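Local coordinates for probable membrane transporter protein MamO (Magnetospirillum magneticum, PDB 5HMA) that promotes magnetite formation in magnetosomes and activates the MamE protease, and has a metal-binding lumenal domain that resembles a serine protease but is probably not one, at residues Ala26-Gly32 against Lys83-Met89; Arg58-Val64 against Leu76-Glu82; Leu118-Ala124 against His135-Asp140. All coordinates share one frame; numbering follows the deposited sequence.

The protease-like lumenal domain has the double-barrel build of chymotrypsin relatives. Contact 2 lies in the first barrel and contact 1 joins that barrel to the connection leaving it; their centres are about 12 Å apart, and they touch: Gly32 O and Met78 N, 2.9 Å apart, are probably hydrogen-bonded, and the rings of Phe84 and Phe60 meet edge-to-face. Contact 3 belongs to the second barrel, across the chain's centre, about 25 Å from contact 1 and about 31 Å from contact 2, centre to centre. Nickel is held by His71 and His186. Contact 3 comes near it, the His135 side chain being about 8 Å from the metal, whereas contact 2 is remote from the site.

Contact 1. Residues Ala26-Gly32 against Lys83-Met89; sequences AIVGTNG and KFLHFRM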
loop_
_atom_site.group_PDB
_atom_site.type_symbol
_atom_site.label_atom_id
_atom_site.label_comp_id
_atom_site.label_asym_id
_atom_site.label_seq_id
_atom_site.Cartn_x
_atom_site.Cartn_y
_atom_site.Cartn_z
ATOM N N ALA A 26 3.481 -1.472 -1.338
ATOM C CA ALA A 26 4.323 -2.147 -0.344
ATOM C C ALA A 26 5.043 -3.326 -0.992
ATOM O O ALA A 26 4.398 -4.169 -1.611
ATOM C CB ALA A 26 3.473 -2.632 0.858
ATOM N N ILE A 27 6.369 -3.387 -0.860
ATOM C CA ILE A 27 7.110 -4.532 -1.386
ATOM C C ILE A 27 6.950 -5.699 -0.430
ATOM O O ILE A 27 7.272 -5.577 0.755
ATOM C CB ILE A 27 8.606 -4.227 -1.594
ATOM C CG1 ILE A 27 8.815 -2.921 -2.367
ATOM C CG2 ILE A 27 9.280 -5.383 -2.353
ATOM C CD1 ILE A 27 10.280 -2.694 -2.733
ATOM N N VAL A 28 6.476 -6.838 -0.931
ATOM C CA VAL A 28 6.212 -7.952 -0.032
ATOM C C VAL A 28 6.979 -9.211 -0.432
ATOM O O VAL A 28 6.811 -10.275 0.174
ATOM C CB VAL A 28 4.696 -8.214 0.058
ATOM C CG1 VAL A 28 4.004 -6.993 0.695
ATOM C CG2 VAL A 28 4.124 -8.493 -1.328
ATOM N N GLY A 29 7.856 -9.092 -1.423
ATOM C CA GLY A 29 8.661 -10.238 -1.826
ATOM C C GLY A 29 10.008 -9.822 -2.383
ATOM O O GLY A 29 10.129 -8.787 -3.051
ATOM N N THR A 30 11.022 -10.633 -2.119
ATOM C CA THR A 30 12.385 -10.268 -2.470
ATOM C C THR A 30 12.544 -10.085 -3.990
ATOM O O THR A 30 13.301 -9.221 -4.430
ATOM C CB THR A 30 13.388 -11.315 -1.925
ATOM O OG1 THR A 30 14.702 -11.018 -2.402
ATOM C CG2 THR A 30 13.006 -12.700 -2.368
ATOM N N ASN A 31 11.805 -10.852 -4.793
ATOM C CA ASN A 31 11.943 -10.726 -6.248
ATOM C C ASN A 31 11.022 -9.682 -6.857
ATOM O O ASN A 31 10.761 -9.712 -8.049
ATOM C CB ASN A 31 11.697 -12.059 -6.939
ATOM C CG ASN A 31 12.767 -13.064 -6.626
ATOM O OD1 ASN A 31 13.905 -12.934 -7.081
ATOM N ND2 ASN A 31 12.415 -14.080 -5.843
ATOM N N GLY A 32 10.531 -8.760 -6.044
ATOM C CA GLY A 32 9.826 -7.617 -6.575
ATOM C C GLY A 32 8.312 -7.679 -6.578
ATOM O O GLY A 32 7.674 -7.024 -7.402
ATOM N N LYS A 83 17.038 -7.718 -6.526
ATOM C CA LYS A 83 16.399 -8.154 -5.285
ATOM C C LYS A 83 16.011 -6.946 -4.418
ATOM O O LYS A 83 16.618 -5.875 -4.529
ATOM C CB LYS A 83 17.336 -9.081 -4.510
ATOM C CG LYS A 83 17.299 -10.570 -4.909
ATOM C CD LYS A 83 17.310 -10.818 -6.407
ATOM C CE LYS A 83 17.591 -12.293 -6.702
ATOM N NZ LYS A 83 16.957 -12.740 -7.970
ATOM N N PHE A 84 15.025 -7.122 -3.539
ATOM C CA PHE A 84 14.480 -6.013 -2.757
ATOM C C PHE A 84 14.304 -6.369 -1.300
ATOM O O PHE A 84 13.847 -7.467 -0.977
ATOM C CB PHE A 84 13.122 -5.562 -3.309
ATOM C CG PHE A 84 13.170 -5.079 -4.736
ATOM C CD1 PHE A 84 13.186 -5.991 -5.794
ATOM C CD2 PHE A 84 13.186 -3.721 -5.025
ATOM C CE1 PHE A 84 13.230 -5.560 -7.119
ATOM C CE2 PHE A 84 13.228 -3.274 -6.362
ATOM C CZ PHE A 84 13.248 -4.201 -7.405
ATOM N N LEU A 85 14.674 -5.434 -0.424
ATOM C CA LEU A 85 14.208 -5.442 0.960
ATOM C C LEU A 85 12.680 -5.329 0.949
ATOM O O LEU A 85 12.107 -4.589 0.144
ATOM C CB LEU A 85 14.838 -4.291 1.752
ATOM C CG LEU A 85 16.346 -4.400 1.977
ATOM C CD1 LEU A 85 16.875 -3.215 2.783
ATOM C CD2 LEU A 85 16.656 -5.708 2.684
ATOM N N HIS A 86 12.004 -6.054 1.829
ATOM C CA HIS A 86 10.556 -6.193 1.683
ATOM C C HIS A 86 9.945 -6.507 3.023
ATOM O O HIS A 86 10.634 -6.998 3.908
ATOM C CB HIS A 86 10.230 -7.331 0.703
ATOM C CG HIS A 86 10.793 -8.651 1.140
ATOM N ND1 HIS A 86 10.044 -9.598 1.808
ATOM C CD2 HIS A 86 12.049 -9.154 1.059
ATOM C CE1 HIS A 86 10.808 -10.638 2.100
ATOM N NE2 HIS A 86 12.031 -10.393 1.660
ATOM N N PHE A 87 8.647 -6.274 3.156
ATOM C CA PHE A 87 7.907 -6.775 4.310
ATOM C C PHE A 87 7.885 -8.302 4.322
ATOM O O PHE A 87 7.613 -8.936 3.300
ATOM C CB PHE A 87 6.477 -6.222 4.300
ATOM C CG PHE A 87 6.409 -4.757 4.610
ATOM C CD1 PHE A 87 6.580 -4.307 5.923
ATOM C CD2 PHE A 87 6.190 -3.826 3.600
ATOM C CE1 PHE A 87 6.529 -2.947 6.229
ATOM C CE2 PHE A 87 6.136 -2.450 3.890
ATOM C CZ PHE A 87 6.309 -2.012 5.211
ATOM N N ARG A 88 8.168 -8.897 5.472
ATOM C CA ARG A 88 8.045 -10.348 5.605
ATOM C C ARG A 88 6.602 -10.736 5.887
ATOM O O ARG A 88 6.046 -10.361 6.929
ATOM C CB ARG A 88 8.935 -10.876 6.728
ATOM C CG ARG A 88 10.403 -10.518 6.629
ATOM C CD ARG A 88 11.169 -11.240 7.734
ATOM N NE ARG A 88 10.954 -12.686 7.673
ATOM C CZ ARG A 88 10.846 -13.483 8.734
ATOM N NH1 ARG A 88 10.930 -12.979 9.960
ATOM N NH2 ARG A 88 10.651 -14.787 8.568
ATOM N N MET A 89 5.994 -11.494 4.979
ATOM C CA MET A 89 4.587 -11.877 5.131
ATOM C C MET A 89 4.342 -12.766 6.354
ATOM O O MET A 89 3.248 -12.766 6.918
ATOM C CB MET A 89 4.082 -12.572 3.866
ATOM C CG MET A 89 4.034 -11.648 2.653
ATOM S SD MET A 89 3.098 -10.132 2.962
ATOM C CE MET A 89 1.456 -10.824 3.151
HETATM O O HOH W 1 7.603 -12.280 2.386
#
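His86 carries its CG between its own backbone N and carbonyl carbon (chi1 59°), and this folds the imidazole over the backbone at Gly29 and Thr30. Here the connection from the first barrel of the trypsin-like fold to the second runs alongside the end of strand 23-29 and the turn that follows it. Gly29 CA makes a CH-pi contact over the ring, 4.2 Å from its centroid. ND1 of His86 helps to set the ring's rotation by donating to Phe87 O at 2.9 Å from above that carbonyl's plane, away from a lone pair. With alanine in place of His86, Phe87 O is likely to lose this donor, and the backbone at Gly29 and Thr30 its ring cover. Two backbone bonds pin the segments together, Phe87 N to Ile27 O and Phe84 N to Thr30 O. Phe84 has CG anti to the carbonyl carbon (chi1 -60°), which sets Phe84 CD2 3.8 Å from Ile27 CD1 and brings the other side of the ring, at CD1, to Gly32 CA, with Thr30 O at the ring edge. Met89 lays SD 3.8 Å from Val28 CB, and a water links Val28 O to Met89 N. Lys83 NZ donates to Asn31 OD1 at 3.2 Å, almost straight down the C=O bond.

Contact 2. Residues Arg58-Val64 against Leu76-Glu82; sequences RRFPAQV and LKMQTTE
Arg58 and Glu82 form a salt bridge with the guanidinium and carboxylate planes 82° apart, so the two nitrogens and two oxygens do not pair in one plane. Each nitrogen still has its own oxygen, NH1 donating to OE1 and Arg58 NH2 reaching Glu82 OE2 at 3.3 Å, but both hydrogen bonds are weak. The pair crosses at about a right angle. Glu82 arrives with chi1 at -120°, away from the staggered values, which suggests a somewhat strained reach. Phe60 lies behind the bridge: its CZ sits over one face of the guanidinium, while Glu82 OE2 comes to the edge of the ring, 3.9 Å from CE1.

The ring is also packed by Met78, at the end of the opposite strand, and by Thr80 in the loop beyond it. Met78 SD makes an oblique Met-aromatic contact, 4.9 Å from the Phe60 centroid, and Thr80 brings OG1 to 3.6 Å from Phe60 CE1. That hydroxyl lies anti to its own backbone N and accepts from Glu82 N at 2.9 Å, an ST turn spanning Thr80 to Glu82, just before the carboxylate that meets Arg58.

Beyond this corner the contact is a regular antiparallel hairpin. Gln63 and Lys77 are a hydrogen-bonded pair, joined in both directions between backbone N and O, and Gln79 N donates to Pro61 O at 2.8 Å. Ala62 and Val64 share a face with Met78 and Leu76, and Val64 CG2 meets Leu76 CD2 at 3.7 Å. Lys77 curls back on the other face, its NZ donating to Met78 O and to Asn31 O of contact 1.

Within the first barrel, strand 58-68 is flanked on its far edge by strand 47-51, where Val51 meets Phe60 and Val49 meets Ala62, while strand 33-37 lines the far edge of strand 73-78 and places Val34 against Leu76 and Met78.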
loop_
_atom_site.group_PDB
_atom_site.type_symbol
_atom_site.label_atom_id
_atom_site.label_comp_id
_atom_site.label_asym_id
_atom_site.label_seq_id
_atom_site.Cartn_x
_atom_site.Cartn_y
_atom_site.Cartn_z
ATOM N N ARG A 58 14.712 4.772 -8.508
ATOM C CA ARG A 58 14.797 3.876 -9.657
ATOM C C ARG A 58 13.413 3.365 -10.040
ATOM O O ARG A 58 12.581 3.080 -9.175
ATOM C CB ARG A 58 15.737 2.703 -9.369
ATOM C CG ARG A 58 17.197 3.117 -9.424
ATOM C CD ARG A 58 18.132 1.936 -9.554
ATOM N NE ARG A 58 17.807 1.080 -10.690
ATOM C CZ ARG A 58 18.420 -0.076 -10.923
ATOM N NH1 ARG A 58 19.374 -0.483 -10.097
ATOM N NH2 ARG A 58 18.088 -0.825 -11.969
ATOM N N ARG A 59 13.160 3.260 -11.338
ATOM C CA ARG A 59 11.847 2.827 -11.801
ATOM C C ARG A 59 11.921 1.441 -12.390
ATOM O O ARG A 59 12.891 1.087 -13.049
ATOM C CB ARG A 59 11.284 3.815 -12.821
ATOM C CG ARG A 59 10.978 5.146 -12.166
ATOM C CD ARG A 59 10.448 6.147 -13.136
ATOM N NE ARG A 59 9.095 5.835 -13.579
ATOM C CZ ARG A 59 8.412 6.610 -14.415
ATOM N NH1 ARG A 59 8.975 7.726 -14.868
ATOM N NH2 ARG A 59 7.182 6.279 -14.794
ATOM N N PHE A 60 10.892 0.649 -12.135
ATOM C CA PHE A 60 10.805 -0.691 -12.707
ATOM C C PHE A 60 9.409 -0.891 -13.255
ATOM O O PHE A 60 8.429 -0.554 -12.579
ATOM C CB PHE A 60 11.106 -1.769 -11.657
ATOM C CG PHE A 60 12.430 -1.598 -10.975
ATOM C CD1 PHE A 60 13.583 -2.140 -11.528
ATOM C CD2 PHE A 60 12.529 -0.864 -9.799
ATOM C CE1 PHE A 60 14.814 -1.977 -10.909
ATOM C CE2 PHE A 60 13.755 -0.693 -9.170
ATOM C CZ PHE A 60 14.900 -1.253 -9.724
ATOM N N PRO A 61 9.309 -1.425 -14.479
ATOM C CA PRO A 61 7.988 -1.799 -14.996
ATOM C C PRO A 61 7.363 -2.914 -14.143
ATOM O O PRO A 61 8.073 -3.744 -13.570
ATOM C CB PRO A 61 8.271 -2.277 -16.435
ATOM C CG PRO A 61 9.746 -2.481 -16.518
ATOM C CD PRO A 61 10.407 -1.708 -15.426
ATOM N N ALA A 62 6.044 -2.923 -14.035
ATOM C CA ALA A 62 5.387 -3.964 -13.269
ATOM C C ALA A 62 4.169 -4.471 -14.011
ATOM O O ALA A 62 3.518 -3.724 -14.737
ATOM C CB ALA A 62 5.001 -3.456 -11.887
ATOM N N GLN A 63 3.893 -5.759 -13.846
ATOM C CA GLN A 63 2.680 -6.361 -14.369
ATOM C C GLN A 63 1.790 -6.727 -13.200
ATOM O O GLN A 63 2.276 -7.014 -12.103
ATOM C CB GLN A 63 2.986 -7.609 -15.213
ATOM C CG GLN A 63 3.953 -7.385 -16.378
ATOM C CD GLN A 63 3.443 -6.371 -17.386
ATOM O OE1 GLN A 63 2.278 -6.413 -17.795
ATOM N NE2 GLN A 63 4.314 -5.448 -17.791
ATOM N N VAL A 64 0.483 -6.715 -13.431
ATOM C CA VAL A 64 -0.452 -7.220 -12.443
ATOM C C VAL A 64 -0.386 -8.747 -12.450
ATOM O O VAL A 64 -0.531 -9.369 -13.493
ATOM C CB VAL A 64 -1.878 -6.725 -12.723
ATOM C CG1 VAL A 64 -2.859 -7.376 -11.756
ATOM C CG2 VAL A 64 -1.940 -5.205 -12.631
ATOM N N LEU A 76 1.369 -6.856 -7.752
ATOM C CA LEU A 76 2.197 -6.540 -8.907
ATOM C C LEU A 76 3.508 -7.307 -8.826
ATOM O O LEU A 76 3.969 -7.670 -7.739
ATOM C CB LEU A 76 2.491 -5.032 -8.976
ATOM C CG LEU A 76 1.359 -4.019 -8.802
ATOM C CD1 LEU A 76 1.903 -2.603 -8.975
ATOM C CD2 LEU A 76 0.240 -4.291 -9.789
ATOM N N LYS A 77 4.122 -7.528 -9.978
ATOM C CA LYS A 77 5.471 -8.064 -10.021
ATOM C C LYS A 77 6.348 -7.125 -10.845
ATOM O O LYS A 77 6.069 -6.874 -12.013
ATOM C CB LYS A 77 5.471 -9.479 -10.605
ATOM C CG LYS A 77 6.832 -10.032 -11.002
ATOM C CD LYS A 77 7.668 -10.416 -9.789
ATOM C CE LYS A 77 8.837 -11.319 -10.204
ATOM N NZ LYS A 77 9.914 -10.554 -10.893
ATOM N N MET A 78 7.393 -6.584 -10.233
ATOM C CA MET A 78 8.361 -5.790 -10.974
ATOM C C MET A 78 9.166 -6.685 -11.920
ATOM O O MET A 78 9.578 -7.796 -11.549
ATOM C CB MET A 78 9.279 -5.044 -10.008
ATOM C CG MET A 78 8.550 -3.988 -9.185
ATOM S SD MET A 78 9.604 -2.927 -8.149
ATOM C CE MET A 78 9.820 -3.962 -6.688
ATOM N N GLN A 79 9.357 -6.216 -13.151
ATOM C CA GLN A 79 10.159 -6.930 -14.134
ATOM C C GLN A 79 11.604 -6.484 -13.986
ATOM O O GLN A 79 11.992 -5.449 -14.524
ATOM C CB GLN A 79 9.674 -6.654 -15.561
ATOM C CG GLN A 79 8.174 -6.745 -15.723
ATOM C CD GLN A 79 7.673 -8.154 -15.542
ATOM O OE1 GLN A 79 7.007 -8.468 -14.552
ATOM N NE2 GLN A 79 7.992 -9.018 -16.498
ATOM N N THR A 80 12.399 -7.258 -13.253
ATOM C CA THR A 80 13.772 -6.872 -12.951
ATOM C C THR A 80 14.571 -8.081 -12.507
ATOM O O THR A 80 14.004 -9.030 -11.981
ATOM C CB THR A 80 13.814 -5.793 -11.830
ATOM O OG1 THR A 80 15.178 -5.492 -11.510
ATOM C CG2 THR A 80 13.111 -6.313 -10.595
ATOM N N THR A 81 15.886 -8.055 -12.702
ATOM C CA THR A 81 16.741 -9.075 -12.097
ATOM C C THR A 81 17.146 -8.705 -10.662
ATOM O O THR A 81 17.849 -9.458 -9.998
ATOM C CB THR A 81 18.017 -9.296 -12.910
ATOM O OG1 THR A 81 18.580 -8.024 -13.242
ATOM C CG2 THR A 81 17.709 -10.041 -14.183
ATOM N N GLU A 82 16.715 -7.546 -10.180
ATOM C CA GLU A 82 17.186 -7.098 -8.874
ATOM C C GLU A 82 16.388 -7.659 -7.687
ATOM O O GLU A 82 15.222 -8.028 -7.821
ATOM C CB GLU A 82 17.189 -5.576 -8.825
ATOM C CG GLU A 82 18.586 -5.044 -8.565
ATOM C CD GLU A 82 19.073 -4.121 -9.634
ATOM O OE1 GLU A 82 20.238 -3.703 -9.548
ATOM O OE2 GLU A 82 18.288 -3.802 -10.551
#

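Contact 3. Residues Leu118-Ala124 against His135-Asp140; sequences LVQSADA and HLLRSD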
loop_
_atom_site.group_PDB
_atom_site.type_symbol
_atom_site.label_atom_id
_atom_site.label_comp_id
_atom_site.label_asym_id
_atom_site.label_seq_id
_atom_site.Cartn_x
_atom_site.Cartn_y
_atom_site.Cartn_z
ATOM N N LEU A 118 -3.863 6.393 15.719
ATOM C CA LEU A 118 -4.489 5.274 16.401
ATOM C C LEU A 118 -5.468 4.536 15.488
ATOM O O LEU A 118 -6.114 5.138 14.624
ATOM C CB LEU A 118 -5.216 5.768 17.652
ATOM C CG LEU A 118 -4.316 6.440 18.679
ATOM C CD1 LEU A 118 -5.117 6.831 19.933
ATOM C CD2 LEU A 118 -3.156 5.503 19.016
ATOM N N VAL A 119 -5.572 3.228 15.681
ATOM C CA VAL A 119 -6.668 2.464 15.102
ATOM C C VAL A 119 -7.975 2.917 15.772
ATOM O O VAL A 119 -8.056 2.993 17.000
ATOM C CB VAL A 119 -6.439 0.963 15.273
ATOM C CG1 VAL A 119 -7.603 0.176 14.677
ATOM C CG2 VAL A 119 -5.108 0.571 14.654
ATOM N N GLN A 120 -8.990 3.241 14.981
ATOM C CA GLN A 120 -10.203 3.830 15.553
ATOM C C GLN A 120 -11.392 2.885 15.441
ATOM O O GLN A 120 -12.400 3.056 16.132
ATOM C CB GLN A 120 -10.526 5.172 14.882
ATOM C CG GLN A 120 -9.456 6.253 15.061
ATOM C CD GLN A 120 -9.435 6.876 16.463
ATOM O OE1 GLN A 120 -10.143 6.441 17.379
ATOM N NE2 GLN A 120 -8.608 7.902 16.628
ATOM N N SER A 121 -11.263 1.891 14.572
ATOM C CA SER A 121 -12.287 0.866 14.394
ATOM C C SER A 121 -11.624 -0.312 13.720
ATOM O O SER A 121 -10.666 -0.125 12.968
ATOM C CB SER A 121 -13.460 1.380 13.553
ATOM O OG SER A 121 -14.251 0.305 13.080
ATOM N N ALA A 122 -12.110 -1.520 13.980
ATOM C CA ALA A 122 -11.514 -2.696 13.345
ATOM C C ALA A 122 -12.503 -3.389 12.409
ATOM O O ALA A 122 -12.212 -4.453 11.861
ATOM C CB ALA A 122 -11.001 -3.668 14.395
ATOM N N ASP A 123 -13.661 -2.764 12.213
ATOM C CA ASP A 123 -14.705 -3.332 11.370
ATOM C C ASP A 123 -15.545 -2.209 10.751
ATOM O O ASP A 123 -16.556 -1.775 11.307
ATOM C CB ASP A 123 -15.579 -4.289 12.183
ATOM C CG ASP A 123 -16.290 -5.312 11.319
ATOM O OD1 ASP A 123 -16.282 -5.148 10.083
ATOM O OD2 ASP A 123 -16.863 -6.274 11.876
ATOM N N ALA A 124 -15.100 -1.722 9.602
ATOM C CA ALA A 124 -15.799 -0.638 8.929
ATOM C C ALA A 124 -15.969 -0.953 7.450
ATOM O O ALA A 124 -15.067 -1.527 6.829
ATOM C CB ALA A 124 -15.048 0.680 9.112
ATOM N N HIS A 135 -15.279 -5.027 6.633
ATOM C CA HIS A 135 -14.300 -5.423 7.650
ATOM C C HIS A 135 -12.935 -4.760 7.467
ATOM O O HIS A 135 -11.894 -5.400 7.592
ATOM C CB HIS A 135 -14.156 -6.947 7.670
ATOM C CG HIS A 135 -15.462 -7.669 7.812
ATOM N ND1 HIS A 135 -16.149 -8.177 6.733
ATOM C CD2 HIS A 135 -16.213 -7.950 8.905
ATOM C CE1 HIS A 135 -17.265 -8.749 7.154
ATOM N NE2 HIS A 135 -17.328 -8.623 8.468
ATOM N N LEU A 136 -12.958 -3.466 7.171
ATOM C CA LEU A 136 -11.740 -2.670 7.110
ATOM C C LEU A 136 -11.409 -2.071 8.474
ATOM O O LEU A 136 -12.274 -1.972 9.348
ATOM C CB LEU A 136 -11.887 -1.549 6.083
ATOM C CG LEU A 136 -12.165 -1.999 4.654
ATOM C CD1 LEU A 136 -12.609 -0.823 3.824
ATOM C CD2 LEU A 136 -10.914 -2.612 4.069
ATOM N N LEU A 137 -10.156 -1.669 8.645
ATOM C CA LEU A 137 -9.768 -0.829 9.773
ATOM C C LEU A 137 -10.016 0.640 9.455
ATOM O O LEU A 137 -10.047 1.039 8.287
ATOM C CB LEU A 137 -8.294 -1.021 10.101
ATOM C CG LEU A 137 -7.790 -2.454 10.258
ATOM C CD1 LEU A 137 -6.271 -2.449 10.379
ATOM C CD2 LEU A 137 -8.435 -3.109 11.475
ATOM N N ARG A 138 -10.179 1.449 10.493
ATOM C CA ARG A 138 -10.082 2.899 10.330
ATOM C C ARG A 138 -9.029 3.468 11.254
ATOM O O ARG A 138 -8.937 3.087 12.422
ATOM C CB ARG A 138 -11.413 3.570 10.610
ATOM C CG ARG A 138 -12.435 3.244 9.570
ATOM C CD ARG A 138 -13.638 4.107 9.747
ATOM N NE ARG A 138 -13.366 5.493 9.395
ATOM C CZ ARG A 138 -14.320 6.407 9.285
ATOM N NH1 ARG A 138 -14.022 7.658 8.963
ATOM N NH2 ARG A 138 -15.578 6.053 9.499
ATOM N N SER A 139 -8.232 4.383 10.727
ATOM C CA SER A 139 -7.256 5.087 11.542
ATOM C C SER A 139 -7.027 6.489 10.996
ATOM O O SER A 139 -7.184 6.747 9.799
ATOM C CB SER A 139 -5.932 4.325 11.586
ATOM O OG SER A 139 -5.112 4.741 10.515
ATOM N N ASP A 140 -6.640 7.393 11.883
ATOM C CA ASP A 140 -6.334 8.754 11.478
ATOM C C ASP A 140 -4.876 8.899 11.029
ATOM O O ASP A 140 -4.381 10.015 10.894
ATOM C CB ASP A 140 -6.649 9.733 12.620
ATOM C CG ASP A 140 -6.224 9.204 13.984
ATOM O OD1 ASP A 140 -5.215 8.478 14.062
ATOM O OD2 ASP A 140 -6.899 9.516 14.985
HETATM O O HOH W 2 -17.527 -3.779 7.806
#
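The Gln120 amide and the Asp140 carboxylate, in the second barrel of the trypsin-like fold, stand nearly perpendicular, their planes 87° apart. Gln120 NE2 donates within its own amide plane to Asp140 OD2 at 2.9 Å, but meets that oxygen from above the carboxylate. Asp140 OD1 meanwhile takes Leu118 N at 3.0 Å on its syn lone pair, so one carboxylate is held by a backbone and a side-chain N-H, which probably limits its rotation. At the other end the Asp123 carboxylate and the His135 ring lie side by side with their planes 30° apart, Asp123 OD1 being 3.0 Å from His135 CD2 and oblique to the ring.

Between these ends strand 112-121 and, past a corner, strand 124-128 pair antiparallel with strand 131-139, with a classic beta bulge in each half. In the first, Gln120 and Ser121 both face Arg138, whose O accepts from Gln120 N and, weakly, from Ser121 N; Arg138 N returns a bond to Ser121 O. In the second, Asp123 and Ala124 both face Leu136, and two backbone bonds couple Ala124 to Leu136. Ser121 OG accepts from Asp123 N at 3.2 Å, an ST turn at the corner.

Side chains fill in around this ladder. Leu137 CD2 lies 3.6 Å from Ala122 CA, and Ala124 CB rests 3.7 Å from Arg138 CG, against the aliphatic part of an arginine whose charged end goes on to a salt bridge with Glu174. Leu136 packs on Phe176 and Val178 of strand 173-179, and its side chain is about 6 Å from that of the nickel ligand His71.

Asp123 has CG anti to its N (chi1 -157°), which lays the carboxylate alongside His135. There a water accepts from His135 N at 2.8 Å and donates to Asp123 OD1.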